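Local coordinates for major pilin protein fimA (Silicibacter pomeroyi, PDB 2IMH), which is of unknown function, belongs to the DUF1028 family and, despite its pilin name, has no established role, at residues A48-T51 with F52-E55; L58-R62 with D63-P67; L196-K199 with A200-D204; Y205-W208 with A209-P213. One frame throughout, in Å; residues are numbered along the deposited sequence.

Interaction 1 of 4, residues A48-T51 with F52-E55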
loop_
_atom_site.group_PDB
_atom_site.type_symbol
_atom_site.label_atom_id
_atom_site.label_comp_id
_atom_site.label_asym_id
_atom_site.label_seq_id
_atom_site.Cartn_x
_atom_site.Cartn_y
_atom_site.Cartn_z
ATOM N N ALA A 48 -10.966 -6.465 -13.077
ATOM C CA ALA A 48 -10.506 -7.841 -13.105
ATOM C C ALA A 48 -9.011 -7.791 -12.779
ATOM O O ALA A 48 -8.159 -7.833 -13.677
ATOM C CB ALA A 48 -10.743 -8.448 -14.477
ATOM N N PRO A 49 -8.690 -7.696 -11.484
ATOM C CA PRO A 49 -7.298 -7.475 -11.070
ATOM C C PRO A 49 -6.394 -8.669 -11.385
ATOM O O PRO A 49 -6.821 -9.823 -11.283
ATOM C CB PRO A 49 -7.417 -7.280 -9.554
ATOM C CG PRO A 49 -8.660 -8.039 -9.169
ATOM C CD PRO A 49 -9.602 -7.780 -10.329
ATOM N N SER A 50 -5.150 -8.380 -11.763
ATOM C CA SER A 50 -4.167 -9.403 -12.044
ATOM C C SER A 50 -3.141 -9.472 -10.924
ATOM O O SER A 50 -2.342 -8.535 -10.760
ATOM C CB SER A 50 -3.424 -9.081 -13.346
ATOM O OG SER A 50 -2.310 -9.950 -13.550
ATOM N N THR A 51 -3.137 -10.570 -10.178
ATOM C CA THR A 51 -2.064 -10.775 -9.193
ATOM C C THR A 51 -0.696 -10.778 -9.891
ATOM O O THR A 51 0.296 -10.271 -9.359
ATOM C CB THR A 51 -2.247 -12.086 -8.420
ATOM O OG1 THR A 51 -2.340 -13.173 -9.344
ATOM C CG2 THR A 51 -3.524 -12.025 -7.579
ATOM N N PHE A 52 -0.647 -11.311 -11.108
ATOM C CA PHE A 52 0.595 -11.326 -11.881
ATOM C C PHE A 52 1.182 -9.942 -12.088
ATOM O O PHE A 52 2.392 -9.740 -11.907
ATOM C CB PHE A 52 0.359 -12.045 -13.200
ATOM C CG PHE A 52 -0.263 -13.397 -12.999
ATOM C CD1 PHE A 52 0.514 -14.462 -12.557
ATOM C CD2 PHE A 52 -1.641 -13.572 -13.149
ATOM C CE1 PHE A 52 -0.060 -15.720 -12.328
ATOM C CE2 PHE A 52 -2.229 -14.824 -12.906
ATOM C CZ PHE A 52 -1.437 -15.895 -12.506
ATOM N N TRP A 53 0.334 -8.992 -12.469
ATOM C CA TRP A 53 0.803 -7.638 -12.708
ATOM C C TRP A 53 1.532 -7.114 -11.483
ATOM O O TRP A 53 2.570 -6.471 -11.604
ATOM C CB TRP A 53 -0.388 -6.748 -12.970
ATOM C CG TRP A 53 -0.858 -6.745 -14.403
ATOM C CD1 TRP A 53 -0.578 -7.659 -15.377
ATOM C CD2 TRP A 53 -1.750 -5.799 -14.975
ATOM N NE1 TRP A 53 -1.216 -7.305 -16.556
ATOM C CE2 TRP A 53 -1.947 -6.168 -16.328
ATOM C CE3 TRP A 53 -2.397 -4.656 -14.480
ATOM C CZ2 TRP A 53 -2.771 -5.433 -17.192
ATOM C CZ3 TRP A 53 -3.209 -3.917 -15.345
ATOM C CH2 TRP A 53 -3.378 -4.313 -16.694
ATOM N N GLY A 54 0.965 -7.378 -10.306
ATOM C CA GLY A 54 1.520 -6.812 -9.060
ATOM C C GLY A 54 2.912 -7.342 -8.768
ATOM O O GLY A 54 3.775 -6.613 -8.281
ATOM N N GLU A 55 3.113 -8.624 -9.028
ATOM C CA GLU A 55 4.411 -9.259 -8.799
ATOM C C GLU A 55 5.403 -8.898 -9.907
ATOM O O GLU A 55 6.545 -8.532 -9.646
ATOM C CB GLU A 55 4.243 -10.785 -8.740
ATOM C CG GLU A 55 3.373 -11.276 -7.582
ATOM C CD GLU A 55 3.200 -12.803 -7.542
ATOM O OE1 GLU A 55 3.548 -13.486 -8.535
ATOM O OE2 GLU A 55 2.713 -13.314 -6.503
#

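Interaction 2 of 4, residues L58-R62 with D63-P67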
loop_
_atom_site.group_PDB
_atom_site.type_symbol
_atom_site.label_atom_id
_atom_site.label_comp_id
_atom_site.label_asym_id
_atom_site.label_seq_id
_atom_site.Cartn_x
_atom_site.Cartn_y
_atom_site.Cartn_z
ATOM N N LEU A 58 7.163 -5.413 -10.011
ATOM C CA LEU A 58 8.276 -5.309 -9.047
ATOM C C LEU A 58 9.573 -5.905 -9.629
ATOM O O LEU A 58 10.664 -5.347 -9.467
ATOM C CB LEU A 58 7.916 -5.993 -7.731
ATOM C CG LEU A 58 6.796 -5.312 -6.932
ATOM C CD1 LEU A 58 6.476 -6.116 -5.675
ATOM C CD2 LEU A 58 7.134 -3.866 -6.546
ATOM N N GLN A 59 9.454 -7.028 -10.327
ATOM C CA GLN A 59 10.620 -7.607 -10.993
ATOM C C GLN A 59 11.221 -6.656 -12.025
ATOM O O GLN A 59 12.442 -6.524 -12.110
ATOM C CB GLN A 59 10.269 -8.952 -11.629
ATOM C CG GLN A 59 11.509 -9.694 -12.138
ATOM C CD GLN A 59 12.534 -9.962 -11.048
ATOM O OE1 GLN A 59 12.197 -10.411 -9.942
ATOM N NE2 GLN A 59 13.800 -9.708 -11.358
ATOM N N HIS A 60 10.375 -5.966 -12.795
ATOM C CA HIS A 60 10.912 -5.009 -13.763
ATOM C C HIS A 60 11.668 -3.872 -13.082
ATOM O O HIS A 60 12.679 -3.412 -13.599
ATOM C CB HIS A 60 9.830 -4.469 -14.688
ATOM C CG HIS A 60 9.326 -5.486 -15.663
ATOM N ND1 HIS A 60 9.940 -5.720 -16.876
ATOM C CD2 HIS A 60 8.290 -6.354 -15.593
ATOM C CE1 HIS A 60 9.287 -6.675 -17.519
ATOM N NE2 HIS A 60 8.280 -7.074 -16.764
ATOM N N LEU A 61 11.156 -3.403 -11.953
ATOM C CA LEU A 61 11.864 -2.404 -11.140
ATOM C C LEU A 61 13.212 -2.924 -10.620
ATOM O O LEU A 61 14.212 -2.192 -10.653
ATOM C CB LEU A 61 10.999 -1.971 -9.962
ATOM C CG LEU A 61 9.779 -1.100 -10.280
ATOM C CD1 LEU A 61 8.939 -0.844 -8.996
ATOM C CD2 LEU A 61 10.138 0.212 -10.984
ATOM N N ARG A 62 13.230 -4.163 -10.118
ATOM C CA ARG A 62 14.473 -4.751 -9.603
ATOM C C ARG A 62 15.509 -4.763 -10.706
ATOM O O ARG A 62 16.679 -4.570 -10.449
ATOM C CB ARG A 62 14.296 -6.203 -9.174
ATOM C CG ARG A 62 13.444 -6.420 -7.973
ATOM C CD ARG A 62 13.452 -7.876 -7.539
ATOM N NE ARG A 62 12.457 -8.017 -6.480
ATOM C CZ ARG A 62 11.232 -8.498 -6.642
ATOM N NH1 ARG A 62 10.410 -8.541 -5.599
ATOM N NH2 ARG A 62 10.829 -8.954 -7.824
ATOM N N ASP A 63 15.052 -5.029 -11.925
ATOM C CA ASP A 63 15.935 -5.183 -13.071
ATOM C C ASP A 63 16.262 -3.861 -13.776
ATOM O O ASP A 63 16.848 -3.856 -14.857
ATOM C CB ASP A 63 15.351 -6.214 -14.038
ATOM C CG ASP A 63 15.396 -7.640 -13.477
ATOM O OD1 ASP A 63 16.260 -7.941 -12.607
ATOM O OD2 ASP A 63 14.577 -8.467 -13.918
ATOM N N GLY A 64 15.922 -2.737 -13.147
ATOM C CA GLY A 64 16.384 -1.428 -13.617
ATOM C C GLY A 64 15.498 -0.670 -14.587
ATOM O O GLY A 64 15.983 0.208 -15.311
ATOM N N SER A 65 14.204 -1.003 -14.620
ATOM C CA SER A 65 13.235 -0.226 -15.391
ATOM C C SER A 65 12.709 0.963 -14.590
ATOM O O SER A 65 12.369 0.820 -13.415
ATOM C CB SER A 65 12.029 -1.082 -15.784
ATOM O OG SER A 65 12.356 -2.093 -16.714
ATOM N N HIS A 66 12.548 2.106 -15.255
ATOM C CA HIS A 66 11.797 3.225 -14.697
ATOM C C HIS A 66 10.343 2.767 -14.493
ATOM O O HIS A 66 9.828 1.998 -15.305
ATOM C CB HIS A 66 11.837 4.434 -15.653
ATOM C CG HIS A 66 11.074 5.617 -15.151
ATOM N ND1 HIS A 66 11.687 6.708 -14.570
ATOM C CD2 HIS A 66 9.744 5.878 -15.126
ATOM C CE1 HIS A 66 10.767 7.580 -14.194
ATOM N NE2 HIS A 66 9.579 7.099 -14.520
ATOM N N PRO A 67 9.686 3.212 -13.403
ATOM C CA PRO A 67 8.271 2.848 -13.172
ATOM C C PRO A 67 7.350 2.961 -14.395
ATOM O O PRO A 67 6.513 2.084 -14.598
ATOM C CB PRO A 67 7.834 3.826 -12.081
ATOM C CG PRO A 67 9.101 4.048 -11.289
ATOM C CD PRO A 67 10.229 4.034 -12.295
HETATM O O HOH W 1 14.048 -4.048 -16.577
HETATM O O HOH W 2 18.653 -6.867 -10.793
#

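Interaction 3 of 4, residues L196-K199 with A200-D204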
loop_
_atom_site.group_PDB
_atom_site.type_symbol
_atom_site.label_atom_id
_atom_site.label_comp_id
_atom_site.label_asym_id
_atom_site.label_seq_id
_atom_site.Cartn_x
_atom_site.Cartn_y
_atom_site.Cartn_z
ATOM N N LEU A 196 -6.083 -1.794 14.727
ATOM C CA LEU A 196 -5.089 -2.852 14.569
ATOM C C LEU A 196 -3.687 -2.265 14.532
ATOM O O LEU A 196 -2.751 -2.808 15.136
ATOM C CB LEU A 196 -5.375 -3.657 13.288
ATOM C CG LEU A 196 -4.346 -4.709 12.843
ATOM C CD1 LEU A 196 -4.086 -5.765 13.923
ATOM C CD2 LEU A 196 -4.851 -5.352 11.575
ATOM N N TYR A 197 -3.546 -1.152 13.820
ATOM C CA TYR A 197 -2.274 -0.439 13.753
ATOM C C TYR A 197 -1.763 -0.041 15.150
ATOM O O TYR A 197 -0.585 -0.248 15.456
ATOM C CB TYR A 197 -2.384 0.781 12.821
ATOM C CG TYR A 197 -1.207 1.704 12.980
ATOM C CD1 TYR A 197 0.004 1.431 12.355
ATOM C CD2 TYR A 197 -1.300 2.838 13.786
ATOM C CE1 TYR A 197 1.108 2.277 12.518
ATOM C CE2 TYR A 197 -0.206 3.695 13.951
ATOM C CZ TYR A 197 0.988 3.399 13.316
ATOM O OH TYR A 197 2.065 4.241 13.482
ATOM N N GLN A 198 -2.632 0.512 15.990
ATOM C CA GLN A 198 -2.210 0.894 17.335
ATOM C C GLN A 198 -1.751 -0.320 18.130
ATOM O O GLN A 198 -0.719 -0.268 18.830
ATOM C CB GLN A 198 -3.306 1.658 18.080
ATOM C CG GLN A 198 -3.669 3.015 17.460
ATOM C CD GLN A 198 -2.481 3.941 17.241
ATOM O OE1 GLN A 198 -2.488 4.741 16.308
ATOM N NE2 GLN A 198 -1.465 3.844 18.094
ATOM N N LYS A 199 -2.487 -1.415 18.014
ATOM C CA LYS A 199 -2.132 -2.626 18.732
ATOM C C LYS A 199 -0.804 -3.206 18.233
ATOM O O LYS A 199 -0.029 -3.753 19.017
ATOM C CB LYS A 199 -3.253 -3.654 18.624
ATOM C CG LYS A 199 -4.452 -3.323 19.518
ATOM C CD LYS A 199 -5.598 -4.318 19.306
ATOM C CE LYS A 199 -6.741 -4.108 20.325
ATOM N NZ LYS A 199 -7.439 -2.795 20.252
ATOM N N ALA A 200 -0.546 -3.057 16.931
ATOM C CA ALA A 200 0.611 -3.695 16.307
ATOM C C ALA A 200 1.898 -2.894 16.493
ATOM O O ALA A 200 3.003 -3.380 16.172
ATOM C CB ALA A 200 0.340 -3.972 14.817
ATOM N N THR A 201 1.773 -1.667 16.996
ATOM C CA THR A 201 2.923 -0.754 17.026
ATOM C C THR A 201 3.216 -0.166 18.396
ATOM O O THR A 201 3.991 0.795 18.510
ATOM C CB THR A 201 2.777 0.396 16.016
ATOM O OG1 THR A 201 1.609 1.169 16.335
ATOM C CG2 THR A 201 2.644 -0.171 14.599
ATOM N N THR A 202 2.613 -0.744 19.436
ATOM C CA THR A 202 2.780 -0.230 20.794
ATOM C C THR A 202 2.934 -1.375 21.797
ATOM O O THR A 202 2.626 -2.540 21.492
ATOM C CB THR A 202 1.560 0.626 21.226
ATOM O OG1 THR A 202 0.399 -0.208 21.242
ATOM C CG2 THR A 202 1.296 1.809 20.253
ATOM N N GLY A 203 3.407 -1.057 23.008
ATOM C CA GLY A 203 3.338 -2.014 24.119
ATOM C C GLY A 203 4.085 -3.328 23.918
ATOM O O GLY A 203 5.099 -3.381 23.199
ATOM N N ASP A 204 3.564 -4.383 24.554
ATOM C CA ASP A 204 4.165 -5.722 24.542
ATOM C C ASP A 204 4.423 -6.214 23.119
ATOM O O ASP A 204 5.523 -6.702 22.796
ATOM C CB ASP A 204 3.240 -6.706 25.274
ATOM C CG ASP A 204 3.655 -8.161 25.087
ATOM O OD1 ASP A 204 4.801 -8.504 25.459
ATOM O OD2 ASP A 204 2.831 -8.950 24.574
HETATM O O HOH W 3 -0.214 -3.378 21.740
#

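Interaction 4 of 4, residues Y205-W208 with A209-P213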
loop_
_atom_site.group_PDB
_atom_site.type_symbol
_atom_site.label_atom_id
_atom_site.label_comp_id
_atom_site.label_asym_id
_atom_site.label_seq_id
_atom_site.Cartn_x
_atom_site.Cartn_y
_atom_site.Cartn_z
ATOM N N TYR A 205 3.422 -6.054 22.257
ATOM C CA TYR A 205 3.555 -6.593 20.898
ATOM C C TYR A 205 4.724 -5.927 20.171
ATOM O O TYR A 205 5.562 -6.609 19.563
ATOM C CB TYR A 205 2.273 -6.442 20.101
ATOM C CG TYR A 205 2.406 -7.007 18.712
ATOM C CD1 TYR A 205 2.145 -8.358 18.455
ATOM C CD2 TYR A 205 2.808 -6.193 17.649
ATOM C CE1 TYR A 205 2.285 -8.885 17.142
ATOM C CE2 TYR A 205 2.929 -6.698 16.357
ATOM C CZ TYR A 205 2.674 -8.034 16.114
ATOM O OH TYR A 205 2.813 -8.491 14.818
ATOM N N ALA A 206 4.804 -4.594 20.250
ATOM C CA ALA A 206 5.881 -3.883 19.572
ATOM C C ALA A 206 7.240 -4.266 20.178
ATOM O O ALA A 206 8.236 -4.421 19.457
ATOM C CB ALA A 206 5.653 -2.390 19.621
ATOM N N ASP A 207 7.259 -4.475 21.491
ATOM C CA ASP A 207 8.487 -4.896 22.182
ATOM C C ASP A 207 8.972 -6.254 21.661
ATOM O O ASP A 207 10.165 -6.437 21.426
ATOM C CB ASP A 207 8.261 -4.977 23.691
ATOM C CG ASP A 207 9.499 -5.431 24.430
ATOM O OD1 ASP A 207 10.499 -4.671 24.436
ATOM O OD2 ASP A 207 9.481 -6.562 24.976
ATOM N N TRP A 208 8.044 -7.188 21.477
ATOM C CA TRP A 208 8.360 -8.498 20.909
ATOM C C TRP A 208 8.837 -8.353 19.449
ATOM O O TRP A 208 9.841 -8.948 19.036
ATOM C CB TRP A 208 7.138 -9.418 20.988
ATOM C CG TRP A 208 7.327 -10.612 20.125
ATOM C CD1 TRP A 208 8.076 -11.730 20.392
ATOM C CD2 TRP A 208 6.767 -10.799 18.829
ATOM N NE1 TRP A 208 8.005 -12.615 19.333
ATOM C CE2 TRP A 208 7.219 -12.057 18.352
ATOM C CE3 TRP A 208 5.951 -10.013 18.008
ATOM C CZ2 TRP A 208 6.863 -12.549 17.088
ATOM C CZ3 TRP A 208 5.600 -10.499 16.763
ATOM C CH2 TRP A 208 6.055 -11.761 16.316
ATOM N N ALA A 209 8.103 -7.556 18.668
ATOM C CA ALA A 209 8.341 -7.460 17.215
ATOM C C ALA A 209 9.724 -6.875 16.881
ATOM O O ALA A 209 10.251 -7.097 15.787
ATOM C CB ALA A 209 7.227 -6.643 16.555
ATOM N N ARG A 210 10.328 -6.133 17.812
ATOM C CA ARG A 210 11.705 -5.648 17.582
ATOM C C ARG A 210 12.802 -6.689 17.894
ATOM O O ARG A 210 14.001 -6.391 17.744
ATOM C CB ARG A 210 11.980 -4.350 18.347
ATOM C CG ARG A 210 11.791 -4.490 19.824
ATOM C CD ARG A 210 12.663 -3.524 20.663
ATOM N NE ARG A 210 12.592 -3.942 22.067
ATOM C CZ ARG A 210 13.470 -4.741 22.670
ATOM N NH1 ARG A 210 14.551 -5.179 22.025
ATOM N NH2 ARG A 210 13.283 -5.081 23.939
ATOM N N GLN A 211 12.397 -7.884 18.336
ATOM C CA GLN A 211 13.349 -8.932 18.714
ATOM C C GLN A 211 13.413 -10.086 17.726
ATOM O O GLN A 211 13.914 -11.169 18.070
ATOM C CB GLN A 211 13.020 -9.480 20.105
ATOM C CG GLN A 211 13.067 -8.416 21.182
ATOM C CD GLN A 211 12.668 -8.952 22.528
ATOM O OE1 GLN A 211 13.244 -9.932 23.009
ATOM N NE2 GLN A 211 11.660 -8.326 23.143
ATOM N N VAL A 212 12.905 -9.859 16.513
ATOM C CA VAL A 212 12.872 -10.898 15.481
ATOM C C VAL A 212 13.757 -10.532 14.263
ATOM O O VAL A 212 14.033 -9.339 14.019
ATOM C CB VAL A 212 11.418 -11.197 15.036
ATOM C CG1 VAL A 212 10.549 -11.413 16.275
ATOM C CG2 VAL A 212 10.844 -10.048 14.186
ATOM N N PRO A 213 14.196 -11.544 13.494
ATOM C CA PRO A 213 15.021 -11.246 12.297
ATOM C C PRO A 213 14.489 -10.142 11.388
ATOM O O PRO A 213 13.277 -10.066 11.107
ATOM C CB PRO A 213 15.034 -12.572 11.543
ATOM C CG PRO A 213 14.994 -13.604 12.646
ATOM C CD PRO A 213 14.062 -13.000 13.713
HETATM O O HOH W 4 11.290 -8.830 26.117
#

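Interaction 1 of 4, residues A48-T51 with F52-E55
Ser50 meets Trp53 in two ways, once through its hydroxyl and once through its methylene. The hydroxyl oxygen OG accepts the backbone N-H of Trp53 at 3.0 Å, with an N-H...O angle of 157°. Swung opposite its own backbone N (chi1 171°), OG lies beside the carbonyl carbon, within reach of Trp53 N. The methylene CB sits over one face of the indole, 3.9 Å from the centroid of the five-membered ring and 22° off its normal, a CH-pi contact displaced toward the rim. The same OG also lies at the edge of the Phe52 ring, in its plane, 3.4 Å from Phe52 CB. This is the N-cap of helix 51-62: the serine stands just ahead of the helix and its hydroxyl accepts a first-turn amide. Strand 40-45 leads into this loop, and Ser44 OG bonds the carbonyl of Ser50, tying the cap to that strand. The buried Trp53 side chain touches Val74 and Thr75 of helix 67-76. Thr51 follows as the first helical residue. Its carbonyl O receives Glu55 N at 3.3 Å, nearly in line with the C=O bond, and a weak, more bent bond from Gly54 N at 3.1 Å. Its hydroxyl OG1 stands 3.8 Å above one face of the Phe52 ring, toward the rim, while the Thr51 side chain also touches Trp31 and Arg34, the latter also touched by Glu55.

Interaction 2 of 4, residues L58-R62 with D63-P67
Ser65 N reaches back to His60 O (3.0 Å) and Gly64 N to Leu61 O (3.1 Å), the pair of bonds that defines a Schellman motif at the C-terminal end of helix 51-62. Gly64, at positive phi, is its C-prime residue. Asp63 N is held by Gln59 O at 3.0 Å. His60 O takes its sound bond from Ser65 N and weak ones from Asp63 N and a water; that water also donates weakly to Asp63 O and contacts Ser65 OG.

The side chains extend this pattern. Gln59 NE2 donates to Asp63 OD2 at 2.9 Å in an almost straight bond (173°); the carboxylate oxygen lies in the amide plane of Gln59, but the donor comes from above the carboxylate plane. A bend at chi2 (58°) brings the Gln59 amide round to this position. Its other end, OE1, accepts Arg62 NH2, so both ends of the amide are engaged. Arg62 has stronger partners in the loop and strand before the helix: NE bonds Asn38 OD1, and NH1 forms a salt bridge with Asp36. A second water donates to both Arg62 O and Asp63 OD1. On the apolar side, Leu61 CD2 lies 4.0 Å from Pro67 CG.

Interaction 3 of 4, residues L196-K199 with A200-D204
Tyr197 and Thr201 cross at about a right angle, with the threonine hydroxyl OG1 3.8 Å above the centre of the phenol ring. From that place OG1 donates to the carbonyl O of Tyr197 itself at 2.8 Å, while the methyl CG2 lies 3.6 Å from ring atom CE1. Chi1 of Thr201 (61°) sets OG1 between its own N and carbonyl carbon, turning it back onto the preceding turn and leaving CG2 beside the ring. A valine in its place would probably leave the Tyr197 carbonyl without this hydroxyl donor and the ring with a methyl where the oxygen now sits. One residue on, Thr202 repeats the hydroxyl-to-carbonyl bond: its OG1 donates to Gln198 O at 2.7 Å, and the two side chains cross obliquely, with CG2 4.1 Å from Gln198 NE2. Together the two threonines take up carbonyls at the C-terminal end of helix 189-200, where backbone donors run out; Gln198 O also takes a weak bond from Thr201 N at 3.4 Å. A water bridges Lys199 O and Thr202 O. Leu196, Tyr197 and Ala200 rest on Leu180 of strand 175-182, and Tyr197 also touches Glu143, Arg144 and Leu147 of helix 142-155.

Interaction 4 of 4, residues Y205-W208 with A209-P213
Asp207 OD1 is gripped twice by Arg210: NH2 donates to it at 2.9 Å, on the syn side and 31° out of the carboxylate plane, and NE adds a weak bond at 3.2 Å, both within one salt bridge. The two side chains lie side by side and point the same way, their planes 65° apart. Chi1 of Arg210 (59°) sends CG over the preceding turn, 3.0 Å from Asp207 O, which brings the guanidinium alongside the Asp207 carboxylate. Gln211 NE2 bonds that same carbonyl, Asp207 O, at 3.0 Å from above its plane, and a water links NE2 to Asp207 OD2. The backbone closes helix 203-209 with Ala209 N on Tyr205 O and Gln211 N on Trp208 O.

On the apolar flank Trp208 CZ2 lies 3.9 Å from Val212 CG1, while Trp208 CE3 lies 3.9 Å from Ala209 CB and over a face of the Tyr205 ring; the indole also stacks on the ring of His231, in the C-terminal histidine tag. Cutting Trp208 back to an alanine is likely to leave Val212 CG1 without the indole it packs on, and the Tyr205 and His231 rings without theirs. Beyond the turn, Asp223 takes a salt bridge from Arg210 NH2 and gives its N-H to Gln211 OE1. Paired with the carboxylates of both Asp207 and Asp223, the Arg210 guanidinium is probably restrained from turning, its charge balanced from two residues.

Interactions 1 and 2 mark the two ends of one helix, 51-62: the N-cap and the Schellman motif, with centres 16 Å apart and no touch apart from adjoining in the sequence. Both also face helix 67-76, which Trp53 of the first and His60 and Ser65 of the second contact. Interactions 3 and 4 follow one another across the break between helices 189-200 and 203-209. Their centres are 11 Å apart and they touch, Ala200 O lying 3.2 Å from Tyr205 CD2. This pair stands far from the first: interactions 1 and 3 are about 30 Å apart between centres, on opposite sides of the chain's centre. With the function unknown, none of the four can be tied to an active site or ligand.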